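Local coordinates for protein, related to general stress protein 26(GS26) of B.subtilis (Clostridium acetobutylicum, PDB 2HQ7), which is of unconfirmed function but probably binds a flavin and acts as an oxidoreductase of the pyridoxamine 5'-phosphate oxidase type, at residues K47-T52 with A119-A124; S17-M22 with M37-H42. All coordinates share one frame; numbering follows the deposited sequence.

Interaction 1: residues K47-T52 with A119-A124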
ATOM      1  N   LYS B  47     -15.246  -9.695   2.570  1.00 32.42           N
ATOM      2  CA  LYS B  47     -15.847  -8.689   1.694  1.00 32.88           C
ATOM      3  C   LYS B  47     -15.703  -7.300   2.295  1.00 29.31           C
ATOM      4  O   LYS B  47     -15.940  -7.084   3.484  1.00 28.87           O
ATOM      5  CB  LYS B  47     -17.339  -9.000   1.392  1.00 33.30           C
ATOM      6  CG  LYS B  47     -17.638  -9.358  -0.065  1.00 39.74           C
ATOM      7  CD  LYS B  47     -19.145  -9.464  -0.374  1.00 36.34           C
ATOM      8  CE  LYS B  47     -19.451  -9.978  -1.798  1.00 47.93           C
ATOM      9  NZ  LYS B  47     -20.884  -9.727  -2.255  1.00 47.41           N
ATOM     10  N   PHE B  48     -15.292  -6.360   1.451  1.00 29.07           N
ATOM     11  CA  PHE B  48     -15.129  -4.967   1.850  1.00 28.41           C
ATOM     12  C   PHE B  48     -15.870  -4.069   0.879  1.00 27.87           C
ATOM     13  O   PHE B  48     -15.785  -4.234  -0.332  1.00 26.75           O
ATOM     14  CB  PHE B  48     -13.662  -4.605   1.855  1.00 29.65           C
ATOM     15  CG  PHE B  48     -12.915  -5.238   2.963  1.00 26.11           C
ATOM     16  CD1 PHE B  48     -12.616  -6.600   2.917  1.00 30.63           C
ATOM     17  CD2 PHE B  48     -12.575  -4.518   4.078  1.00 30.58           C
ATOM     18  CE1 PHE B  48     -11.960  -7.216   3.935  1.00 33.34           C
ATOM     19  CE2 PHE B  48     -11.894  -5.137   5.110  1.00 32.26           C
ATOM     20  CZ  PHE B  48     -11.605  -6.487   5.037  1.00 30.00           C
ATOM     21  N   TRP B  49     -16.538  -3.071   1.402  1.00 23.87           N
ATOM     22  CA  TRP B  49     -17.180  -2.068   0.561  1.00 27.69           C
ATOM     23  C   TRP B  49     -16.434  -0.788   0.850  1.00 28.42           C
ATOM     24  O   TRP B  49     -16.265  -0.414   2.011  1.00 25.95           O
ATOM     25  CB  TRP B  49     -18.662  -1.932   0.939  1.00 29.16           C
ATOM     26  CG  TRP B  49     -19.496  -3.088   0.501  1.00 24.13           C
ATOM     27  CD1 TRP B  49     -20.187  -3.194  -0.654  1.00 26.69           C
ATOM     28  CD2 TRP B  49     -19.723  -4.308   1.218  1.00 23.98           C
ATOM     29  NE1 TRP B  49     -20.809  -4.409  -0.720  1.00 28.39           N
ATOM     30  CE2 TRP B  49     -20.585  -5.082   0.451  1.00 23.77           C
ATOM     31  CE3 TRP B  49     -19.334  -4.782   2.466  1.00 23.65           C
ATOM     32  CZ2 TRP B  49     -20.999  -6.351   0.848  1.00 27.10           C
ATOM     33  CZ3 TRP B  49     -19.742  -6.018   2.869  1.00 29.81           C
ATOM     34  CH2 TRP B  49     -20.590  -6.795   2.064  1.00 26.46           C
ATOM     35  N   LEU B  50     -15.955  -0.149  -0.204  1.00 29.23           N
ATOM     36  CA  LEU B  50     -15.047   0.973  -0.036  1.00 28.44           C
ATOM     37  C   LEU B  50     -15.538   2.160  -0.801  1.00 30.14           C
ATOM     38  O   LEU B  50     -16.263   2.016  -1.799  1.00 28.62           O
ATOM     39  CB  LEU B  50     -13.660   0.604  -0.553  1.00 27.68           C
ATOM     40  CG  LEU B  50     -12.967  -0.642  -0.028  1.00 23.27           C
ATOM     41  CD1 LEU B  50     -11.800  -0.956  -0.914  1.00 29.56           C
ATOM     42  CD2 LEU B  50     -12.519  -0.444   1.476  1.00 26.75           C
ATOM     43  N   SER B  51     -15.128   3.327  -0.340  1.00 27.65           N
ATOM     44  CA  SER B  51     -15.397   4.584  -1.021  1.00 34.33           C
ATOM     45  C   SER B  51     -14.139   5.276  -1.520  1.00 31.55           C
ATOM     46  O   SER B  51     -13.137   5.290  -0.849  1.00 32.14           O
ATOM     47  CB  SER B  51     -16.079   5.568  -0.083  1.00 31.80           C
ATOM     48  OG  SER B  51     -16.603   6.629  -0.833  1.00 49.36           O
ATOM     49  N   THR B  52     -14.243   5.872  -2.699  1.00 34.37           N
ATOM     50  CA  THR B  52     -13.207   6.736  -3.223  1.00 34.68           C
ATOM     51  C   THR B  52     -13.828   7.767  -4.152  1.00 37.05           C
ATOM     52  O   THR B  52     -15.012   7.666  -4.540  1.00 32.28           O
ATOM     53  CB  THR B  52     -12.104   5.919  -3.933  1.00 37.95           C
ATOM     54  OG1 THR B  52     -10.910   6.709  -4.054  1.00 36.77           O
ATOM     55  CG2 THR B  52     -12.578   5.401  -5.312  1.00 35.21           C
ATOM     56  N   ALA B 119     -18.666   3.891  -5.056  1.00 28.68           N
ATOM     57  CA  ALA B 119     -18.647   2.799  -4.108  1.00 27.89           C
ATOM     58  C   ALA B 119     -18.138   1.562  -4.809  1.00 29.59           C
ATOM     59  O   ALA B 119     -18.511   1.285  -5.961  1.00 28.51           O
ATOM     60  CB  ALA B 119     -20.012   2.557  -3.547  1.00 26.50           C
ATOM     61  N   LEU B 120     -17.299   0.815  -4.115  1.00 31.35           N
ATOM     62  CA  LEU B 120     -16.699  -0.415  -4.667  1.00 33.07           C
ATOM     63  C   LEU B 120     -16.934  -1.594  -3.751  1.00 31.82           C
ATOM     64  O   LEU B 120     -17.073  -1.441  -2.553  1.00 25.29           O
ATOM     65  CB  LEU B 120     -15.189  -0.225  -4.870  1.00 33.64           C
ATOM     66  CG  LEU B 120     -14.918   0.969  -5.768  1.00 34.01           C
ATOM     67  CD1 LEU B 120     -14.694   2.164  -4.861  1.00 35.08           C
ATOM     68  CD2 LEU B 120     -13.750   0.782  -6.652  1.00 32.58           C
ATOM     69  N   CYS B 121     -17.017  -2.782  -4.321  1.00 32.47           N
ATOM     70  CA  CYS B 121     -17.092  -3.990  -3.493  1.00 31.47           C
ATOM     71  C   CYS B 121     -15.882  -4.890  -3.797  1.00 29.71           C
ATOM     72  O   CYS B 121     -15.701  -5.326  -4.934  1.00 28.16           O
ATOM     73  CB  CYS B 121     -18.404  -4.697  -3.760  1.00 31.34           C
ATOM     74  SG  CYS B 121     -18.604  -6.138  -2.763  1.00 35.35           S
ATOM     75  N   PHE B 122     -15.021  -5.080  -2.790  1.00 27.49           N
ATOM     76  CA  PHE B 122     -13.883  -5.996  -2.869  1.00 28.01           C
ATOM     77  C   PHE B 122     -14.216  -7.352  -2.267  1.00 28.14           C
ATOM     78  O   PHE B 122     -14.718  -7.417  -1.165  1.00 27.99           O
ATOM     79  CB  PHE B 122     -12.705  -5.427  -2.089  1.00 24.78           C
ATOM     80  CG  PHE B 122     -11.537  -6.398  -1.921  1.00 21.70           C
ATOM     81  CD1 PHE B 122     -10.638  -6.627  -2.961  1.00 29.68           C
ATOM     82  CD2 PHE B 122     -11.285  -6.992  -0.689  1.00 26.88           C
ATOM     83  CE1 PHE B 122      -9.536  -7.487  -2.789  1.00 21.22           C
ATOM     84  CE2 PHE B 122     -10.176  -7.815  -0.492  1.00 24.30           C
ATOM     85  CZ  PHE B 122      -9.296  -8.073  -1.531  1.00 23.92           C
ATOM     86  N   THR B 123     -13.872  -8.422  -2.974  1.00 28.41           N
ATOM     87  CA  THR B 123     -14.068  -9.803  -2.510  1.00 28.02           C
ATOM     88  C   THR B 123     -12.707 -10.450  -2.414  1.00 28.20           C
ATOM     89  O   THR B 123     -12.031 -10.549  -3.428  1.00 23.14           O
ATOM     90  CB  THR B 123     -14.938 -10.596  -3.533  1.00 28.10           C
ATOM     91  OG1 THR B 123     -16.215  -9.965  -3.630  1.00 33.04           O
ATOM     92  CG2 THR B 123     -15.111 -12.078  -3.144  1.00 30.69           C
ATOM     93  N   ALA B 124     -12.281 -10.826  -1.191  1.00 25.11           N
ATOM     94  CA  ALA B 124     -10.954 -11.400  -0.936  1.00 26.67           C
ATOM     95  C   ALA B 124     -10.863 -12.876  -1.290  1.00 29.18           C
ATOM     96  O   ALA B 124     -11.747 -13.646  -0.963  1.00 33.01           O
ATOM     97  CB  ALA B 124     -10.536 -11.188   0.569  1.00 24.57           C
TER

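Interaction 2: residues S17-M22 with M37-H42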
ATOM      1  N   SER B  17      -9.680  -1.137  13.284  1.00 53.24           N
ATOM      2  CA  SER B  17      -8.980  -0.072  13.974  1.00 55.39           C
ATOM      3  C   SER B  17      -8.823   1.212  13.161  1.00 56.49           C
ATOM      4  O   SER B  17      -8.464   2.256  13.732  1.00 58.71           O
ATOM      5  CB  SER B  17      -7.607  -0.550  14.471  1.00 56.35           C
ATOM      6  OG  SER B  17      -6.689  -0.773  13.410  1.00 60.38           O
ATOM      7  N   SER B  18      -9.054   1.141  11.848  1.00 56.39           N
ATOM      8  CA  SER B  18      -9.044   2.346  10.994  1.00 56.02           C
ATOM      9  C   SER B  18     -10.102   2.263   9.887  1.00 54.82           C
ATOM     10  O   SER B  18     -10.456   1.184   9.404  1.00 54.54           O
ATOM     11  CB  SER B  18      -7.653   2.605  10.384  1.00 55.96           C
ATOM     12  OG  SER B  18      -7.621   3.832   9.659  1.00 56.57           O
ATOM     13  N   LYS B  19     -10.606   3.429   9.509  1.00 53.08           N
ATOM     14  CA  LYS B  19     -11.576   3.523   8.436  1.00 53.84           C
ATOM     15  C   LYS B  19     -10.881   3.603   7.073  1.00 48.63           C
ATOM     16  O   LYS B  19     -11.553   3.579   6.040  1.00 50.19           O
ATOM     17  CB  LYS B  19     -12.485   4.741   8.667  1.00 56.30           C
ATOM     18  CG  LYS B  19     -13.228   4.714  10.018  1.00 62.33           C
ATOM     19  CD  LYS B  19     -14.444   3.770  10.006  1.00 66.82           C
ATOM     20  CE  LYS B  19     -14.991   3.485  11.430  1.00 70.08           C
ATOM     21  NZ  LYS B  19     -14.260   2.392  12.186  1.00 65.82           N
ATOM     22  N   ILE B  20      -9.546   3.699   7.085  1.00 45.90           N
ATOM     23  CA  ILE B  20      -8.729   3.899   5.876  1.00 43.63           C
ATOM     24  C   ILE B  20      -8.068   2.608   5.462  1.00 39.02           C
ATOM     25  O   ILE B  20      -7.498   1.915   6.280  1.00 38.14           O
ATOM     26  CB  ILE B  20      -7.599   4.943   6.098  1.00 45.43           C
ATOM     27  CG1 ILE B  20      -8.147   6.214   6.752  1.00 48.29           C
ATOM     28  CG2 ILE B  20      -6.938   5.320   4.776  1.00 40.58           C
ATOM     29  CD1 ILE B  20      -9.304   6.840   5.975  1.00 51.42           C
ATOM     30  N   VAL B  21      -8.146   2.279   4.187  1.00 35.12           N
ATOM     31  CA  VAL B  21      -7.491   1.090   3.698  1.00 34.81           C
ATOM     32  C   VAL B  21      -6.649   1.477   2.506  1.00 30.58           C
ATOM     33  O   VAL B  21      -7.064   2.295   1.673  1.00 34.66           O
ATOM     34  CB  VAL B  21      -8.504  -0.036   3.303  1.00 36.80           C
ATOM     35  CG1 VAL B  21      -9.319   0.368   2.187  1.00 38.30           C
ATOM     36  CG2 VAL B  21      -7.776  -1.285   2.918  1.00 35.18           C
HETATM   37  N   MSE B  22      -5.492   0.841   2.402  1.00 29.18           N
HETATM   38  CA  MSE B  22      -4.571   1.078   1.298  1.00 28.34           C
HETATM   39  C   MSE B  22      -4.948   0.116   0.199  1.00 22.81           C
HETATM   40  O   MSE B  22      -5.041  -1.098   0.445  1.00 25.85           O
HETATM   41  CB  MSE B  22      -3.174   0.722   1.692  1.00 24.85           C
HETATM   42  CG  MSE B  22      -2.689   1.150   3.034  1.00 47.97           C
HETATM   43 SE   MSE B  22      -1.752   2.703   2.667  0.75 78.43          SE
HETATM   44  CE  MSE B  22      -3.314   3.851   2.911  1.00 25.70           C
HETATM   45  N   MSE B  37      -8.196   4.491   0.509  1.00 26.93           N
HETATM   46  CA  MSE B  37      -9.638   4.520   0.307  1.00 30.34           C
HETATM   47  C   MSE B  37     -10.327   4.373   1.629  1.00 31.77           C
HETATM   48  O   MSE B  37      -9.696   4.058   2.624  1.00 28.24           O
HETATM   49  CB  MSE B  37     -10.071   3.411  -0.637  1.00 29.54           C
HETATM   50  CG  MSE B  37      -9.713   3.701  -2.056  1.00 34.37           C
HETATM   51 SE   MSE B  37     -10.522   2.448  -3.299  0.75 35.75          SE
HETATM   52  CE  MSE B  37     -12.395   2.509  -2.774  1.00 71.06           C
HETATM   53  N   MSE B  38     -11.619   4.656   1.653  1.00 37.15           N
HETATM   54  CA  MSE B  38     -12.368   4.603   2.903  1.00 44.89           C
HETATM   55  C   MSE B  38     -13.185   3.316   2.926  1.00 35.87           C
HETATM   56  O   MSE B  38     -13.787   2.924   1.916  1.00 32.17           O
HETATM   57  CB  MSE B  38     -13.243   5.858   3.067  1.00 45.16           C
HETATM   58  CG  MSE B  38     -14.533   5.659   3.863  1.00 58.16           C
HETATM   59 SE   MSE B  38     -15.345   7.373   4.413  0.75 75.26          SE
HETATM   60  CE  MSE B  38     -14.009   7.777   5.820  1.00 60.57           C
ATOM     61  N   ARG B  39     -13.127   2.640   4.059  1.00 32.02           N
ATOM     62  CA  ARG B  39     -13.893   1.459   4.314  1.00 33.72           C
ATOM     63  C   ARG B  39     -15.277   1.892   4.760  1.00 34.08           C
ATOM     64  O   ARG B  39     -15.431   2.462   5.834  1.00 32.98           O
ATOM     65  CB  ARG B  39     -13.271   0.615   5.425  1.00 36.84           C
ATOM     66  CG  ARG B  39     -14.095  -0.650   5.712  1.00 42.43           C
ATOM     67  CD  ARG B  39     -13.530  -1.492   6.822  1.00 51.13           C
ATOM     68  NE  ARG B  39     -13.383  -0.783   8.085  1.00 53.15           N
ATOM     69  CZ  ARG B  39     -14.377  -0.448   8.894  1.00 51.35           C
ATOM     70  NH1 ARG B  39     -15.642  -0.692   8.586  1.00 64.23           N
ATOM     71  NH2 ARG B  39     -14.096   0.181  10.007  1.00 43.95           N
ATOM     72  N   LEU B  40     -16.273   1.617   3.920  1.00 34.49           N
ATOM     73  CA  LEU B  40     -17.665   1.851   4.255  1.00 33.09           C
ATOM     74  C   LEU B  40     -18.188   0.690   5.112  1.00 33.96           C
ATOM     75  O   LEU B  40     -18.917   0.896   6.067  1.00 33.46           O
ATOM     76  CB  LEU B  40     -18.503   1.965   2.979  1.00 32.03           C
ATOM     77  CG  LEU B  40     -18.182   3.144   2.084  1.00 26.13           C
ATOM     78  CD1 LEU B  40     -19.014   3.066   0.773  1.00 36.41           C
ATOM     79  CD2 LEU B  40     -18.347   4.492   2.732  1.00 36.52           C
ATOM     80  N   LYS B  41     -17.803  -0.526   4.774  1.00 31.69           N
ATOM     81  CA  LYS B  41     -18.347  -1.697   5.453  1.00 32.73           C
ATOM     82  C   LYS B  41     -17.451  -2.881   5.198  1.00 31.01           C
ATOM     83  O   LYS B  41     -16.777  -2.946   4.163  1.00 28.60           O
ATOM     84  CB  LYS B  41     -19.765  -2.017   4.909  1.00 31.14           C
ATOM     85  CG  LYS B  41     -20.405  -3.279   5.514  1.00 34.16           C
ATOM     86  CD  LYS B  41     -21.815  -3.531   5.041  1.00 35.33           C
ATOM     87  CE  LYS B  41     -22.486  -4.622   5.903  1.00 41.00           C
ATOM     88  NZ  LYS B  41     -22.927  -4.066   7.197  1.00 46.77           N
ATOM     89  N   HIS B  42     -17.434  -3.825   6.125  1.00 29.00           N
ATOM     90  CA  HIS B  42     -16.870  -5.107   5.791  1.00 29.98           C
ATOM     91  C   HIS B  42     -17.611  -6.269   6.407  1.00 32.84           C
ATOM     92  O   HIS B  42     -18.349  -6.096   7.383  1.00 31.64           O
ATOM     93  CB  HIS B  42     -15.398  -5.160   6.175  1.00 31.33           C
ATOM     94  CG  HIS B  42     -15.154  -5.158   7.639  1.00 26.19           C
ATOM     95  ND1 HIS B  42     -14.709  -6.271   8.317  1.00 31.69           N
ATOM     96  CD2 HIS B  42     -15.284  -4.175   8.560  1.00 32.81           C
ATOM     97  CE1 HIS B  42     -14.568  -5.968   9.599  1.00 33.58           C
ATOM     98  NE2 HIS B  42     -14.923  -4.706   9.774  1.00 26.52           N
TER
HETATM   99  O   HOH W   1     -10.339  -0.707   7.804  1.00 56.43           O

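Interaction 1: residues K47-T52 with A119-A124
Ala119 and Leu120 both meet Leu50 where two antiparallel strands run side by side, a pairing that sets Phe48, Leu50, Leu120 and Phe122 on one face of the sheet and Lys47, Trp49, Cys121 and Thr123 on the other. Ala119 CA makes a CA-H...O contact with Leu50 O at 3.4 Å. Leu120 is gripped through its backbone: its N donates to Leu50 O at 2.8 Å and its O accepts from Leu50 N. Its CD1 reaches 3.4 Å from Leu50 O and also touches the methyl CG2 of Thr52. Cys121 turns to the other face with Trp49. With SG anti to the backbone N (chi1 -178°), the sulfur sits over one face of the indole, displaced toward the rim, 3.5 Å from Trp49 NE1, in a sulfur-aromatic contact. Phe122 returns to the Leu120 side and forms the second hydrogen-bonded pair; its N lies 2.7 Å from Phe48 O, and its O takes the Phe48 N-H. The two side chains lie side by side, pointing the same way, with Phe48 CD1 at the edge of the Phe122 ring, 3.9 Å from Phe122 CD2. At Thr123, OG1 lies 3.7 Å from Lys47 CE, and the extended lysine chain runs alongside. Phe48, Leu50, Leu120 and Phe122 thus enter the core of the curled sheet, against Leu70 of strand 67-74 and Leu83 and Ile87 of strand 79-90, while strand 32-43 pairs with 47-53.

Interaction 2: residues S17-M22 with M37-H42
Arg39 and Lys19 bury the most surface in this part of an antiparallel β-hairpin, formed by strands 20-26 and 32-43. Lys19 stands immediately ahead of strand 20-26, and a backbone bond to Arg39 carries the pairing on past the Ile20-Met38 bridge: Arg39 N-H points almost straight at Lys19 O (2.7 Å, 177° at the hydrogen). The arginine side chain then leaves with CG anti to the backbone N (chi1 180°) and bends at chi3, while the lysine, bent at chi2 and chi4, crosses it obliquely. Lys19 NZ comes to the edge of the guanidinium, 3.1 Å from Arg39 NH2. Both are donors, so this is a close approach of like charges rather than a bond, and it probably carries an electrostatic cost. Glu16 may ease it through a long, weak ion pair to Arg39 NH2; the same carboxylate is hydrogen-bonded to His42 NE2. Met37, a selenomethionine, supplies the regular part of the pairing. Its N donates to Val21 O at 2.7 Å and its O accepts from Val21 N at 2.8 Å, a hydrogen-bonded pair whose side chains share the inward face, with Val21 CG1 4.2 Å from Met37 CB. On the other face Ile20 pairs with Met38, and Ile20 also packs on Phe78 of the second subunit. Ahead of the strand, Ser18 OG accepts from Ile20 N in an ST turn. Beside this turn a water lies between the segments: it sits in the plane of the guanidinium, at its edge, and accepts from Arg39 NE at 3.1 Å, while its very short approach to Ser18 O is doubtful as a bond.

In the fold
Interactions 1 and 2 lie about 9 Å apart, centre to centre, in one curled antiparallel sheet, and along the chain interaction 2 closes before interaction 1 opens. Strands 32-43 and 47-53 join them as sheet neighbours: Ser51 N approaches Met38 O at 2.7 Å and Trp49 N approaches Lys41 O at 2.8 Å, both probable hydrogen bonds. A classic β bulge at Leu40 and Lys41, opposite Trp49, interrupts the regular pairing between them. The sheet order here is therefore 20-26, 32-43, 47-53, 117-131, with Met37 packing on Leu50 and Leu120. Neighbours in sequence and a distant strand thus build one core, consistent with the barrel-like fold of this FMN-binding clan.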